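Local coordinates for uncharacterized CBS-domain protein (Klebsiella pneumoniae subsp. pneumoniae, PDB 3HF7) that is of unknown function but binds AMP through its pair of CBS domains, one part of a longer membrane protein that may also bind flavin adenine dinucleotide, at residues 79-84 / 104-109; 18-23 / 41-46; 28-33 / 55-60; 37-42 / 49-54. All blocks are in the same frame, centred on the assembly; numbering follows the deposited sequence.

Interaction 1. Residues 79-84 / 104-109; sequences IYFVPE and LVVDEY
Leu104 packs against both Ile79 and Phe81. CG2 of Ile79 packs 3.6 Å from CG of Leu104, and the two side chains cross obliquely. Ile79 CG2 stands anti to the backbone N (CG1 at chi1 -59°). This methyl also sits above one face of the Phe81 ring, offset toward the rim. Phe81 runs side by side with Leu104 and points the same way, with its CE1 3.8 Å from CB of Leu104. Leu104 also touches Ile112 and Leu115 of strand 112-117. Farther along, CD1 of Phe81 comes within 4.1 Å of CB of Val106. Val82 and Val105 point to the other side of the sheet and touch more loosely. The two strands, 81-83 and 104-106, pair in parallel, with the short axes 40° apart. They belong to the beta-alpha-beta unit in which helix 88-98 joins strand 81-83 to strand 102-106, a recurrent part of the CBS domain. Their backbones are bonded alternately. Leu104 N gives to Tyr80 O at 2.8 Å, and Val82 N gives to Leu104 O at 2.9 Å. Val106 N then bonds to Val82 O. CA-H...O contacts run from Phe81 CA to Leu104 O, from Val105 CA to Val82 O and from Pro83 CA to Val106 O. At the polar end Glu84 N reaches Val106 O at 2.8 Å in a more bent bond, 136° at the hydrogen. Beyond it two exposed carboxylates approach each other, with Glu84 OE2 4.3 Å from Glu108 OE1. Asp107 OD2 accepts from Tyr109 N in an Asx turn.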
# COMPACT_ATOMS: atom_id res chain seq x y z
N ILE A 79 -3.52 -4.26 5.19
CA ILE A 79 -2.93 -2.95 5.22
C ILE A 79 -2.48 -2.59 6.65
O ILE A 79 -3.18 -2.89 7.63
CB ILE A 79 -3.92 -1.93 4.70
CG1 ILE A 79 -4.32 -2.31 3.27
CG2 ILE A 79 -3.34 -0.54 4.76
CD1 ILE A 79 -5.37 -1.42 2.66
N TYR A 80 -1.31 -1.97 6.76
CA TYR A 80 -0.88 -1.35 8.01
C TYR A 80 -1.33 0.11 8.05
O TYR A 80 -1.00 0.90 7.15
CB TYR A 80 0.63 -1.43 8.13
CG TYR A 80 1.25 -0.68 9.29
CD1 TYR A 80 0.80 -0.85 10.61
CD2 TYR A 80 2.32 0.18 9.08
CE1 TYR A 80 1.40 -0.16 11.69
CE2 TYR A 80 2.92 0.87 10.14
CZ TYR A 80 2.46 0.69 11.43
OH TYR A 80 3.08 1.39 12.46
N PHE A 81 -2.09 0.47 9.10
CA PHE A 81 -2.67 1.81 9.22
C PHE A 81 -1.98 2.68 10.24
O PHE A 81 -1.74 2.26 11.36
CB PHE A 81 -4.16 1.71 9.53
CG PHE A 81 -4.98 1.30 8.36
CD1 PHE A 81 -5.13 2.16 7.27
CD2 PHE A 81 -5.56 0.03 8.32
CE1 PHE A 81 -5.88 1.79 6.17
CE2 PHE A 81 -6.31 -0.36 7.22
CZ PHE A 81 -6.47 0.53 6.15
N VAL A 82 -1.66 3.91 9.82
CA VAL A 82 -0.93 4.90 10.62
C VAL A 82 -1.82 6.12 10.84
O VAL A 82 -2.26 6.74 9.86
CB VAL A 82 0.34 5.39 9.87
CG1 VAL A 82 1.04 6.52 10.63
CG2 VAL A 82 1.28 4.24 9.63
N PRO A 83 -2.07 6.51 12.10
CA PRO A 83 -2.89 7.71 12.32
C PRO A 83 -2.33 8.95 11.62
O PRO A 83 -1.11 9.07 11.43
CB PRO A 83 -2.84 7.90 13.84
CG PRO A 83 -2.54 6.56 14.38
CD PRO A 83 -1.63 5.91 13.37
N GLU A 84 -3.22 9.85 11.22
CA GLU A 84 -2.83 11.15 10.70
C GLU A 84 -1.99 11.90 11.73
O GLU A 84 -2.31 11.92 12.91
CB GLU A 84 -4.08 11.96 10.33
CG GLU A 84 -3.89 13.47 10.27
CD GLU A 84 -4.24 14.18 11.59
OE1 GLU A 84 -3.38 14.95 12.10
OE2 GLU A 84 -5.37 13.99 12.12
N LEU A 104 -0.69 2.98 5.26
CA LEU A 104 -1.68 3.92 4.78
C LEU A 104 -1.99 4.86 5.91
O LEU A 104 -2.31 4.40 7.03
CB LEU A 104 -2.93 3.19 4.30
CG LEU A 104 -2.75 2.51 2.94
CD1 LEU A 104 -4.11 2.14 2.38
CD2 LEU A 104 -1.99 3.41 1.96
N VAL A 105 -1.86 6.16 5.63
CA VAL A 105 -2.15 7.19 6.62
C VAL A 105 -3.64 7.46 6.68
O VAL A 105 -4.28 7.72 5.67
CB VAL A 105 -1.43 8.52 6.35
CG1 VAL A 105 -1.93 9.62 7.30
CG2 VAL A 105 0.07 8.32 6.51
N VAL A 106 -4.17 7.39 7.89
CA VAL A 106 -5.60 7.40 8.07
C VAL A 106 -6.09 8.38 9.14
O VAL A 106 -5.47 8.62 10.17
CB VAL A 106 -6.12 5.96 8.30
CG1 VAL A 106 -6.40 5.70 9.76
CG2 VAL A 106 -7.34 5.72 7.46
N ASP A 107 -7.24 8.96 8.81
CA ASP A 107 -8.03 9.84 9.64
C ASP A 107 -8.52 9.18 10.89
O ASP A 107 -8.41 7.97 11.03
CB ASP A 107 -9.29 10.05 8.84
CG ASP A 107 -9.73 11.42 8.87
OD1 ASP A 107 -8.86 12.31 8.76
OD2 ASP A 107 -10.96 11.62 8.98
N GLU A 108 -9.14 9.96 11.76
CA GLU A 108 -9.90 9.38 12.86
C GLU A 108 -11.28 8.99 12.37
O GLU A 108 -12.06 8.40 13.11
CB GLU A 108 -10.03 10.33 14.03
CG GLU A 108 -9.24 11.59 13.84
CD GLU A 108 -10.10 12.70 13.31
OE1 GLU A 108 -9.56 13.80 13.05
OE2 GLU A 108 -11.32 12.49 13.18
N TYR A 109 -11.60 9.32 11.13
CA TYR A 109 -12.84 8.84 10.55
C TYR A 109 -12.63 7.61 9.69
O TYR A 109 -13.58 7.06 9.12
CB TYR A 109 -13.59 9.97 9.83
CG TYR A 109 -14.04 11.01 10.83
CD1 TYR A 109 -15.19 10.80 11.59
CD2 TYR A 109 -13.29 12.17 11.05
CE1 TYR A 109 -15.59 11.72 12.54
CE2 TYR A 109 -13.68 13.11 12.00
CZ TYR A 109 -14.84 12.88 12.74
OH TYR A 109 -15.27 13.80 13.69

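Interaction 2. Residues 18-23 / 41-46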
# COMPACT_ATOMS: atom_id res chain seq x y z
N ASP A 18 -8.73 -1.22 -8.41
CA ASP A 18 -10.11 -1.55 -8.15
C ASP A 18 -10.30 -3.00 -8.51
O ASP A 18 -10.19 -3.39 -9.68
CB ASP A 18 -11.03 -0.67 -9.00
CG ASP A 18 -12.45 -0.66 -8.48
OD1 ASP A 18 -12.77 -1.50 -7.60
OD2 ASP A 18 -13.24 0.19 -8.96
N ILE A 19 -10.57 -3.81 -7.50
CA ILE A 19 -10.76 -5.23 -7.75
C ILE A 19 -12.12 -5.48 -8.41
O ILE A 19 -12.45 -6.63 -8.71
CB ILE A 19 -10.55 -6.10 -6.50
CG1 ILE A 19 -11.74 -6.01 -5.55
CG2 ILE A 19 -9.26 -5.72 -5.80
CD1 ILE A 19 -11.64 -6.99 -4.40
N ASN A 20 -12.89 -4.41 -8.63
CA ASN A 20 -14.12 -4.50 -9.44
C ASN A 20 -13.92 -4.56 -10.96
O ASN A 20 -14.81 -5.01 -11.67
CB ASN A 20 -15.11 -3.40 -9.08
CG ASN A 20 -15.89 -3.71 -7.81
OD1 ASN A 20 -15.90 -4.84 -7.34
ND2 ASN A 20 -16.54 -2.69 -7.26
N ASP A 21 -12.76 -4.12 -11.46
CA ASP A 21 -12.51 -4.22 -12.91
C ASP A 21 -12.55 -5.65 -13.45
O ASP A 21 -12.32 -6.61 -12.73
CB ASP A 21 -11.18 -3.57 -13.25
CG ASP A 21 -11.15 -2.10 -12.91
OD1 ASP A 21 -10.06 -1.57 -12.60
OD2 ASP A 21 -12.23 -1.48 -12.93
N ASP A 22 -12.86 -5.79 -14.74
CA ASP A 22 -12.83 -7.10 -15.36
C ASP A 22 -11.41 -7.61 -15.24
O ASP A 22 -10.46 -6.84 -15.20
CB ASP A 22 -13.23 -7.04 -16.82
CG ASP A 22 -12.37 -6.09 -17.61
OD1 ASP A 22 -12.38 -4.88 -17.31
OD2 ASP A 22 -11.67 -6.54 -18.54
N TRP A 23 -11.28 -8.93 -15.19
CA TRP A 23 -10.03 -9.55 -14.85
C TRP A 23 -8.85 -9.16 -15.72
O TRP A 23 -7.78 -8.85 -15.20
CB TRP A 23 -10.21 -11.06 -14.83
CG TRP A 23 -8.98 -11.79 -14.45
CD1 TRP A 23 -8.28 -12.64 -15.23
CD2 TRP A 23 -8.29 -11.71 -13.19
NE1 TRP A 23 -7.19 -13.13 -14.54
CE2 TRP A 23 -7.17 -12.57 -13.29
CE3 TRP A 23 -8.50 -11.02 -12.00
CZ2 TRP A 23 -6.26 -12.76 -12.23
CZ3 TRP A 23 -7.60 -11.19 -10.96
CH2 TRP A 23 -6.49 -12.06 -11.08
N TYR A 41 -8.42 -2.50 -3.65
CA TYR A 41 -9.65 -1.98 -3.07
C TYR A 41 -10.88 -2.29 -3.94
O TYR A 41 -10.77 -2.66 -5.12
CB TYR A 41 -9.54 -0.46 -2.89
CG TYR A 41 -9.35 0.30 -4.19
CD1 TYR A 41 -10.43 0.57 -5.04
CD2 TYR A 41 -8.09 0.73 -4.58
CE1 TYR A 41 -10.24 1.27 -6.23
CE2 TYR A 41 -7.89 1.41 -5.77
CZ TYR A 41 -8.96 1.67 -6.58
OH TYR A 41 -8.73 2.36 -7.74
N ARG A 42 -12.05 -2.12 -3.35
CA ARG A 42 -13.28 -2.28 -4.07
C ARG A 42 -13.92 -0.89 -4.24
O ARG A 42 -14.37 -0.28 -3.27
CB ARG A 42 -14.18 -3.22 -3.28
CG ARG A 42 -15.19 -4.01 -4.09
CD ARG A 42 -15.86 -5.07 -3.21
NE ARG A 42 -15.78 -4.68 -1.80
CZ ARG A 42 -15.23 -5.41 -0.82
NH1 ARG A 42 -14.71 -6.62 -1.06
NH2 ARG A 42 -15.22 -4.93 0.42
N ASP A 43 -13.92 -0.39 -5.48
CA ASP A 43 -14.60 0.86 -5.85
C ASP A 43 -13.79 2.13 -5.65
O ASP A 43 -13.63 2.93 -6.57
CB ASP A 43 -15.92 1.02 -5.10
CG ASP A 43 -16.98 0.07 -5.60
OD1 ASP A 43 -16.96 -0.23 -6.82
OD2 ASP A 43 -17.83 -0.36 -4.79
N SER A 44 -13.30 2.31 -4.43
CA SER A 44 -12.48 3.46 -4.12
C SER A 44 -11.75 3.25 -2.80
O SER A 44 -11.99 2.27 -2.09
CB SER A 44 -13.32 4.74 -4.05
OG SER A 44 -14.06 4.80 -2.83
N LEU A 45 -10.89 4.21 -2.47
CA LEU A 45 -10.11 4.18 -1.25
C LEU A 45 -10.97 4.33 -0.00
O LEU A 45 -10.46 4.38 1.12
CB LEU A 45 -8.99 5.21 -1.33
CG LEU A 45 -7.86 4.73 -2.25
CD1 LEU A 45 -6.83 5.82 -2.53
CD2 LEU A 45 -7.21 3.45 -1.72
N ASP A 46 -12.28 4.36 -0.19
CA ASP A 46 -13.20 4.24 0.92
C ASP A 46 -13.27 2.81 1.36
O ASP A 46 -13.78 2.51 2.43
CB ASP A 46 -14.58 4.66 0.50
CG ASP A 46 -14.70 6.14 0.33
OD1 ASP A 46 -13.72 6.88 0.64
OD2 ASP A 46 -15.79 6.57 -0.10
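Asp18 lies across the ring of Tyr41, and this is the tight part of the contact. The two side chains cross at about a right angle. Asp18 N and CA sit over one face of the ring, and CA is 3.4 Å from Tyr41 CE1. Tyr41 CG stands between its own backbone N and carbonyl carbon (chi1 62°), and the ring lies against Asp18. The backbones pair in parallel fashion here. Ile19 N gives a nearly straight bond to Tyr41 O, 2.7 Å long. Both branches of Ile19, the CG1 methylene and the CG2 methyl, pack near that same oxygen. The carboxylate of Asp18 reaches across to the other loop. Its OD1 accepts from Asp43 N at 2.7 Å, with 168° at the hydrogen. It also accepts from Asn20 N at 3.1 Å, which makes an Asx turn. The two donors come from opposite faces of the carboxylate plane, so OD1 is gripped from both sides. This turn overlaps a type I beta turn from Asp18 to Asp21.

The outer side is looser and more exposed. Asn20 OD1 lies 3.4 Å from Arg42 CG, while its ND2 makes a weak bond to Asp43 OD1. Asp18 OD2 and Asp43 OD1, like charges, stand 4.3 Å apart. The guanidinium of Arg42 turns to a salt bridge with Asp47.

The contact joins the loop after strand 16-18 to the loop after strand 37-41, where the two parallel neighbours end. Ile19 continues inward onto Leu40 and Ile49, and Asp22 occupies the N-cap position of helix 23-31.

Interaction 3. Residues 28-33 / 55-60; sequences RQLTHS and REAYRL
Tyr58 extends its ring to the end of helix 23-31 and brings CE1 and CZ against Leu30 O and Thr31 CA. Its hydroxyl donates to Leu30 O at 2.7 Å. That carbonyl lies at the ring edge, near its plane. Tyr58 OH also lies 2.9 Å from Thr31 O. Leu30 O accepts a second bond, from Ser33 N, so this oxygen at the helix end is held by two donors. Tyr58 CG stands anti to its carbonyl carbon (chi1 -74°), beside the backbone N.

The apolar part lies next to the phenol. Leu30 CD2 packs 3.9 Å from Ala57 CB, and Leu30 CG is 4.2 Å from Tyr58 CE1. Leu30 CG stands anti to the backbone N (chi1 -172°), and chi2 of 66° sets the CD branches, of which CD2 meets Ala57. Thr31 borders the phenol with its backbone and CB.

Helices 23-31 and 54-61 thus lie next to each other on one face of the three-stranded sheet. Leu30 reaches Ile17, Ile38 and Leu52 of all three strands, and Ala57 also rests on Leu52. Ser33, bonded to the carbonyl of His35, leads from this helix pair to the AMP pocket.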
# COMPACT_ATOMS: atom_id res chain seq x y z
N ARG A 28 -3.69 -6.43 -16.37
CA ARG A 28 -2.99 -5.40 -17.12
C ARG A 28 -2.43 -4.37 -16.13
O ARG A 28 -1.26 -3.99 -16.24
CB ARG A 28 -3.91 -4.76 -18.15
CG ARG A 28 -3.19 -3.97 -19.25
CD ARG A 28 -4.16 -3.50 -20.36
NE ARG A 28 -5.39 -2.92 -19.80
CZ ARG A 28 -6.62 -3.41 -19.96
NH1 ARG A 28 -6.84 -4.51 -20.69
NH2 ARG A 28 -7.66 -2.80 -19.38
N GLN A 29 -3.24 -3.94 -15.16
CA GLN A 29 -2.80 -2.93 -14.18
C GLN A 29 -1.68 -3.45 -13.29
O GLN A 29 -0.72 -2.73 -12.98
CB GLN A 29 -3.96 -2.49 -13.30
CG GLN A 29 -4.90 -1.51 -13.96
CD GLN A 29 -6.10 -1.22 -13.08
OE1 GLN A 29 -5.98 -0.58 -12.03
NE2 GLN A 29 -7.26 -1.71 -13.50
N LEU A 30 -1.82 -4.70 -12.87
CA LEU A 30 -0.86 -5.35 -12.01
C LEU A 30 0.50 -5.39 -12.69
O LEU A 30 1.49 -4.92 -12.14
CB LEU A 30 -1.36 -6.75 -11.71
CG LEU A 30 -0.60 -7.55 -10.68
CD1 LEU A 30 -0.77 -6.89 -9.34
CD2 LEU A 30 -1.16 -8.95 -10.66
N THR A 31 0.54 -5.92 -13.90
CA THR A 31 1.79 -6.03 -14.66
C THR A 31 2.43 -4.67 -14.99
O THR A 31 3.62 -4.61 -15.26
CB THR A 31 1.61 -6.85 -15.95
OG1 THR A 31 0.66 -6.21 -16.80
CG2 THR A 31 1.10 -8.25 -15.61
N HIS A 32 1.62 -3.60 -14.99
CA HIS A 32 2.09 -2.24 -15.29
C HIS A 32 2.33 -1.40 -14.04
O HIS A 32 2.52 -0.18 -14.13
CB HIS A 32 1.07 -1.51 -16.19
CG HIS A 32 1.09 -1.96 -17.62
ND1 HIS A 32 0.72 -3.23 -18.00
CD2 HIS A 32 1.44 -1.31 -18.76
CE1 HIS A 32 0.84 -3.35 -19.31
NE2 HIS A 32 1.28 -2.20 -19.80
N SER A 33 2.31 -2.06 -12.88
CA SER A 33 2.48 -1.37 -11.59
C SER A 33 3.80 -0.61 -11.52
O SER A 33 4.86 -1.21 -11.69
CB SER A 33 2.38 -2.37 -10.44
OG SER A 33 2.74 -1.77 -9.20
N ARG A 55 5.85 -8.00 -6.79
CA ARG A 55 6.87 -9.01 -7.09
C ARG A 55 6.37 -10.41 -6.76
O ARG A 55 6.67 -11.36 -7.48
CB ARG A 55 8.17 -8.74 -6.32
CG ARG A 55 9.04 -9.97 -6.13
CD ARG A 55 10.51 -9.62 -6.12
NE ARG A 55 11.07 -9.65 -4.77
CZ ARG A 55 11.08 -8.62 -3.94
NH1 ARG A 55 10.56 -7.42 -4.29
NH2 ARG A 55 11.62 -8.79 -2.74
N GLU A 56 5.61 -10.51 -5.68
CA GLU A 56 4.99 -11.75 -5.28
C GLU A 56 3.94 -12.20 -6.29
O GLU A 56 3.84 -13.39 -6.61
CB GLU A 56 4.30 -11.54 -3.94
CG GLU A 56 4.55 -12.61 -2.93
CD GLU A 56 4.82 -13.95 -3.56
OE1 GLU A 56 3.90 -14.80 -3.53
OE2 GLU A 56 5.94 -14.13 -4.09
N ALA A 57 3.14 -11.26 -6.78
CA ALA A 57 2.05 -11.58 -7.68
C ALA A 57 2.63 -12.09 -8.99
O ALA A 57 2.20 -13.12 -9.52
CB ALA A 57 1.19 -10.34 -7.91
N TYR A 58 3.61 -11.34 -9.49
CA TYR A 58 4.34 -11.71 -10.70
C TYR A 58 4.87 -13.11 -10.58
O TYR A 58 4.74 -13.91 -11.50
CB TYR A 58 5.52 -10.77 -10.86
CG TYR A 58 5.15 -9.41 -11.31
CD1 TYR A 58 3.81 -9.04 -11.45
CD2 TYR A 58 6.14 -8.46 -11.58
CE1 TYR A 58 3.45 -7.77 -11.86
CE2 TYR A 58 5.80 -7.17 -12.00
CZ TYR A 58 4.45 -6.84 -12.14
OH TYR A 58 4.11 -5.57 -12.54
N ARG A 59 5.48 -13.39 -9.44
CA ARG A 59 6.03 -14.69 -9.15
C ARG A 59 4.93 -15.73 -9.30
O ARG A 59 5.12 -16.74 -9.97
CB ARG A 59 6.63 -14.72 -7.74
CG ARG A 59 7.43 -15.95 -7.43
CD ARG A 59 7.61 -16.13 -5.94
NE ARG A 59 7.28 -17.50 -5.55
CZ ARG A 59 6.13 -17.88 -4.97
NH1 ARG A 59 5.92 -19.16 -4.65
NH2 ARG A 59 5.19 -16.97 -4.69
N LEU A 60 3.78 -15.48 -8.69
CA LEU A 60 2.69 -16.46 -8.72
C LEU A 60 2.15 -16.67 -10.13
O LEU A 60 1.79 -17.79 -10.53
CB LEU A 60 1.58 -16.04 -7.77
CG LEU A 60 2.03 -16.10 -6.32
CD1 LEU A 60 1.13 -15.29 -5.43
CD2 LEU A 60 2.11 -17.54 -5.85

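Interaction 4. Residues 37-42 / 49-54. With AMP (adenosine monophosphate), chain B.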
# COMPACT_ATOMS: atom_id res chain seq x y z
N ARG A 37 4.71 -2.25 -4.00
CA ARG A 37 3.46 -2.63 -3.35
C ARG A 37 2.32 -1.78 -3.93
O ARG A 37 2.55 -0.65 -4.37
CB ARG A 37 3.53 -2.46 -1.83
CG ARG A 37 4.89 -2.68 -1.19
CD ARG A 37 5.08 -4.11 -0.72
NE ARG A 37 5.01 -4.32 0.74
CZ ARG A 37 6.07 -4.60 1.50
NH1 ARG A 37 7.27 -4.67 0.93
NH2 ARG A 37 5.95 -4.80 2.83
N ILE A 38 1.11 -2.30 -3.96
CA ILE A 38 -0.04 -1.53 -4.44
C ILE A 38 -1.30 -1.93 -3.72
O ILE A 38 -1.45 -3.08 -3.31
CB ILE A 38 -0.29 -1.69 -5.94
CG1 ILE A 38 -0.30 -3.17 -6.32
CG2 ILE A 38 0.71 -0.86 -6.75
CD1 ILE A 38 -1.50 -3.57 -7.07
N VAL A 39 -2.23 -0.97 -3.60
CA VAL A 39 -3.44 -1.17 -2.82
C VAL A 39 -4.48 -1.91 -3.64
O VAL A 39 -4.72 -1.58 -4.80
CB VAL A 39 -4.02 0.17 -2.26
CG1 VAL A 39 -5.17 -0.09 -1.29
CG2 VAL A 39 -2.94 1.00 -1.57
N LEU A 40 -5.07 -2.94 -3.04
CA LEU A 40 -6.26 -3.58 -3.59
C LEU A 40 -7.47 -3.00 -2.88
O LEU A 40 -7.54 -2.99 -1.64
CB LEU A 40 -6.18 -5.09 -3.40
CG LEU A 40 -4.98 -5.83 -4.02
CD1 LEU A 40 -5.09 -7.34 -3.73
CD2 LEU A 40 -4.84 -5.56 -5.54
N TYR A 41 -8.42 -2.50 -3.65
CA TYR A 41 -9.65 -1.98 -3.07
C TYR A 41 -10.88 -2.29 -3.94
O TYR A 41 -10.77 -2.66 -5.12
CB TYR A 41 -9.54 -0.46 -2.89
CG TYR A 41 -9.35 0.30 -4.19
CD1 TYR A 41 -10.43 0.57 -5.04
CD2 TYR A 41 -8.09 0.73 -4.58
CE1 TYR A 41 -10.24 1.27 -6.23
CE2 TYR A 41 -7.89 1.41 -5.77
CZ TYR A 41 -8.96 1.67 -6.58
OH TYR A 41 -8.73 2.36 -7.74
N ARG A 42 -12.05 -2.12 -3.35
CA ARG A 42 -13.28 -2.28 -4.07
C ARG A 42 -13.92 -0.89 -4.24
O ARG A 42 -14.37 -0.28 -3.27
CB ARG A 42 -14.18 -3.22 -3.28
CG ARG A 42 -15.19 -4.01 -4.09
CD ARG A 42 -15.86 -5.07 -3.21
NE ARG A 42 -15.78 -4.68 -1.80
CZ ARG A 42 -15.23 -5.41 -0.82
NH1 ARG A 42 -14.71 -6.62 -1.06
NH2 ARG A 42 -15.22 -4.93 0.42
N ILE A 49 -8.66 -2.79 0.83
CA ILE A 49 -8.76 -4.16 1.31
C ILE A 49 -7.43 -4.74 1.78
O ILE A 49 -7.34 -5.30 2.88
CB ILE A 49 -9.38 -5.07 0.24
CG1 ILE A 49 -10.72 -4.50 -0.18
CG2 ILE A 49 -9.48 -6.50 0.77
CD1 ILE A 49 -11.75 -5.53 -0.52
N SER A 50 -6.40 -4.62 0.95
CA SER A 50 -5.11 -5.20 1.26
C SER A 50 -3.98 -4.52 0.51
O SER A 50 -4.21 -3.73 -0.41
CB SER A 50 -5.14 -6.69 0.96
OG SER A 50 -5.72 -6.91 -0.31
N MET A 51 -2.75 -4.82 0.92
CA MET A 51 -1.57 -4.31 0.25
C MET A 51 -0.88 -5.49 -0.41
O MET A 51 -0.62 -6.51 0.23
CB MET A 51 -0.66 -3.61 1.27
CG MET A 51 0.50 -2.88 0.66
SD MET A 51 0.06 -1.31 -0.13
CE MET A 51 -0.55 -0.39 1.30
N LEU A 52 -0.62 -5.38 -1.71
CA LEU A 52 -0.17 -6.52 -2.51
C LEU A 52 1.24 -6.27 -2.95
O LEU A 52 1.52 -5.22 -3.56
CB LEU A 52 -1.09 -6.70 -3.72
CG LEU A 52 -1.18 -7.98 -4.59
CD1 LEU A 52 -0.50 -7.80 -5.94
CD2 LEU A 52 -0.69 -9.25 -3.89
N ARG A 53 2.14 -7.20 -2.62
CA ARG A 53 3.50 -7.09 -3.10
C ARG A 53 3.49 -7.55 -4.52
O ARG A 53 3.22 -8.71 -4.80
CB ARG A 53 4.45 -7.92 -2.25
CG ARG A 53 4.57 -7.36 -0.86
CD ARG A 53 5.33 -8.25 0.06
NE ARG A 53 4.48 -9.30 0.60
CZ ARG A 53 4.57 -10.58 0.25
NH1 ARG A 53 5.49 -10.96 -0.63
NH2 ARG A 53 3.75 -11.48 0.79
N VAL A 54 3.72 -6.61 -5.41
CA VAL A 54 3.68 -6.87 -6.85
C VAL A 54 4.60 -8.05 -7.25
O VAL A 54 4.15 -8.98 -7.93
CB VAL A 54 4.02 -5.58 -7.65
CG1 VAL A 54 3.93 -5.81 -9.11
CG2 VAL A 54 3.05 -4.48 -7.28
P AMP B . 8.93 1.62 -5.02
O1P AMP B . 8.56 2.32 -6.31
O2P AMP B . 7.93 0.60 -4.53
O3P AMP B . 10.35 1.12 -4.92
O5' AMP B . 8.91 2.79 -3.90
C5' AMP B . 9.39 4.11 -4.16
C4' AMP B . 8.56 5.16 -3.42
O4' AMP B . 7.37 5.47 -4.14
C3' AMP B . 8.12 4.73 -2.02
O3' AMP B . 9.03 5.12 -0.97
C2' AMP B . 6.78 5.41 -1.84
O2' AMP B . 6.93 6.68 -1.23
C1' AMP B . 6.25 5.62 -3.25
N9 AMP B . 5.20 4.58 -3.43
C8 AMP B . 5.39 3.29 -3.13
N7 AMP B . 4.28 2.56 -3.37
C5 AMP B . 3.34 3.39 -3.83
C6 AMP B . 1.94 3.23 -4.26
N6 AMP B . 1.36 2.00 -4.25
N1 AMP B . 1.29 4.34 -4.68
C2 AMP B . 1.88 5.56 -4.69
N3 AMP B . 3.16 5.77 -4.30
C4 AMP B . 3.94 4.73 -3.87
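Arg37, Ile49 and Leu40 have the most surface buried in this hairpin. Arg37 lies side by side with Arg53, pointing the same way. Its CD is 3.3 Å from Arg53 CG, and Arg53 CD stands over the centre of the Arg37 guanidinium. The two guanidinium planes are 87° apart. Arg53 NE turns to a salt bridge with Asp77, which probably offsets some of the repulsion between the two arginines. Arg37 O accepts a 2.9 Å hydrogen bond from N6 of AMP, and CG2 of Ile38 lies 3.9 Å from that same N6.

Leu40 CG, anti to the carbonyl carbon (chi1 -59°), packs 4.0 Å from Leu52 CB, and Leu40 CD1 lies 3.5 Å from Ser50 OG. The Leu40 carbonyl accepts from both Ile49 N, at 2.7 Å, and Ser50 N, at 3.3 Å. Ile49 and Ser50 thus both face Leu40, a classic beta bulge. Ile49 then sends CD1 over one face of the Arg42 guanidinium, 3.2 Å from NH1.

Between these ends the antiparallel pairing is regular, with Ile38 and Leu52 bonded in both directions. On the Val39 and Met51 face, Met51 meets Val102 and Leu104 of the other sheet. On the opposite face Ile38 and Leu52 lie against Leu30 of helix 23-31. Strand 16-18 flanks strand 37-41, and helix 54-61 follows directly from Arg53, its N-cap.

In the fold
From the N terminus, interaction 2 comes first: 18-23 meets 41-46 and closes a loop that holds helix 23-31 and most of strand 37-41. Interaction 3 crosses it, since 28-33 lies inside that loop and 55-60 beyond it. Asp21 and Gln29 probably bond between the two. Interaction 4 is nested within the loop of interaction 3 and shares Tyr41 and Arg42 with interaction 2. These three tie together the three-stranded sheet and its two helices. Interaction 1 follows later in the chain and closes the beta-alpha-beta unit of the other sheet. Ile79 and Leu104 pack on interaction 4, joining the two sheets near AMP.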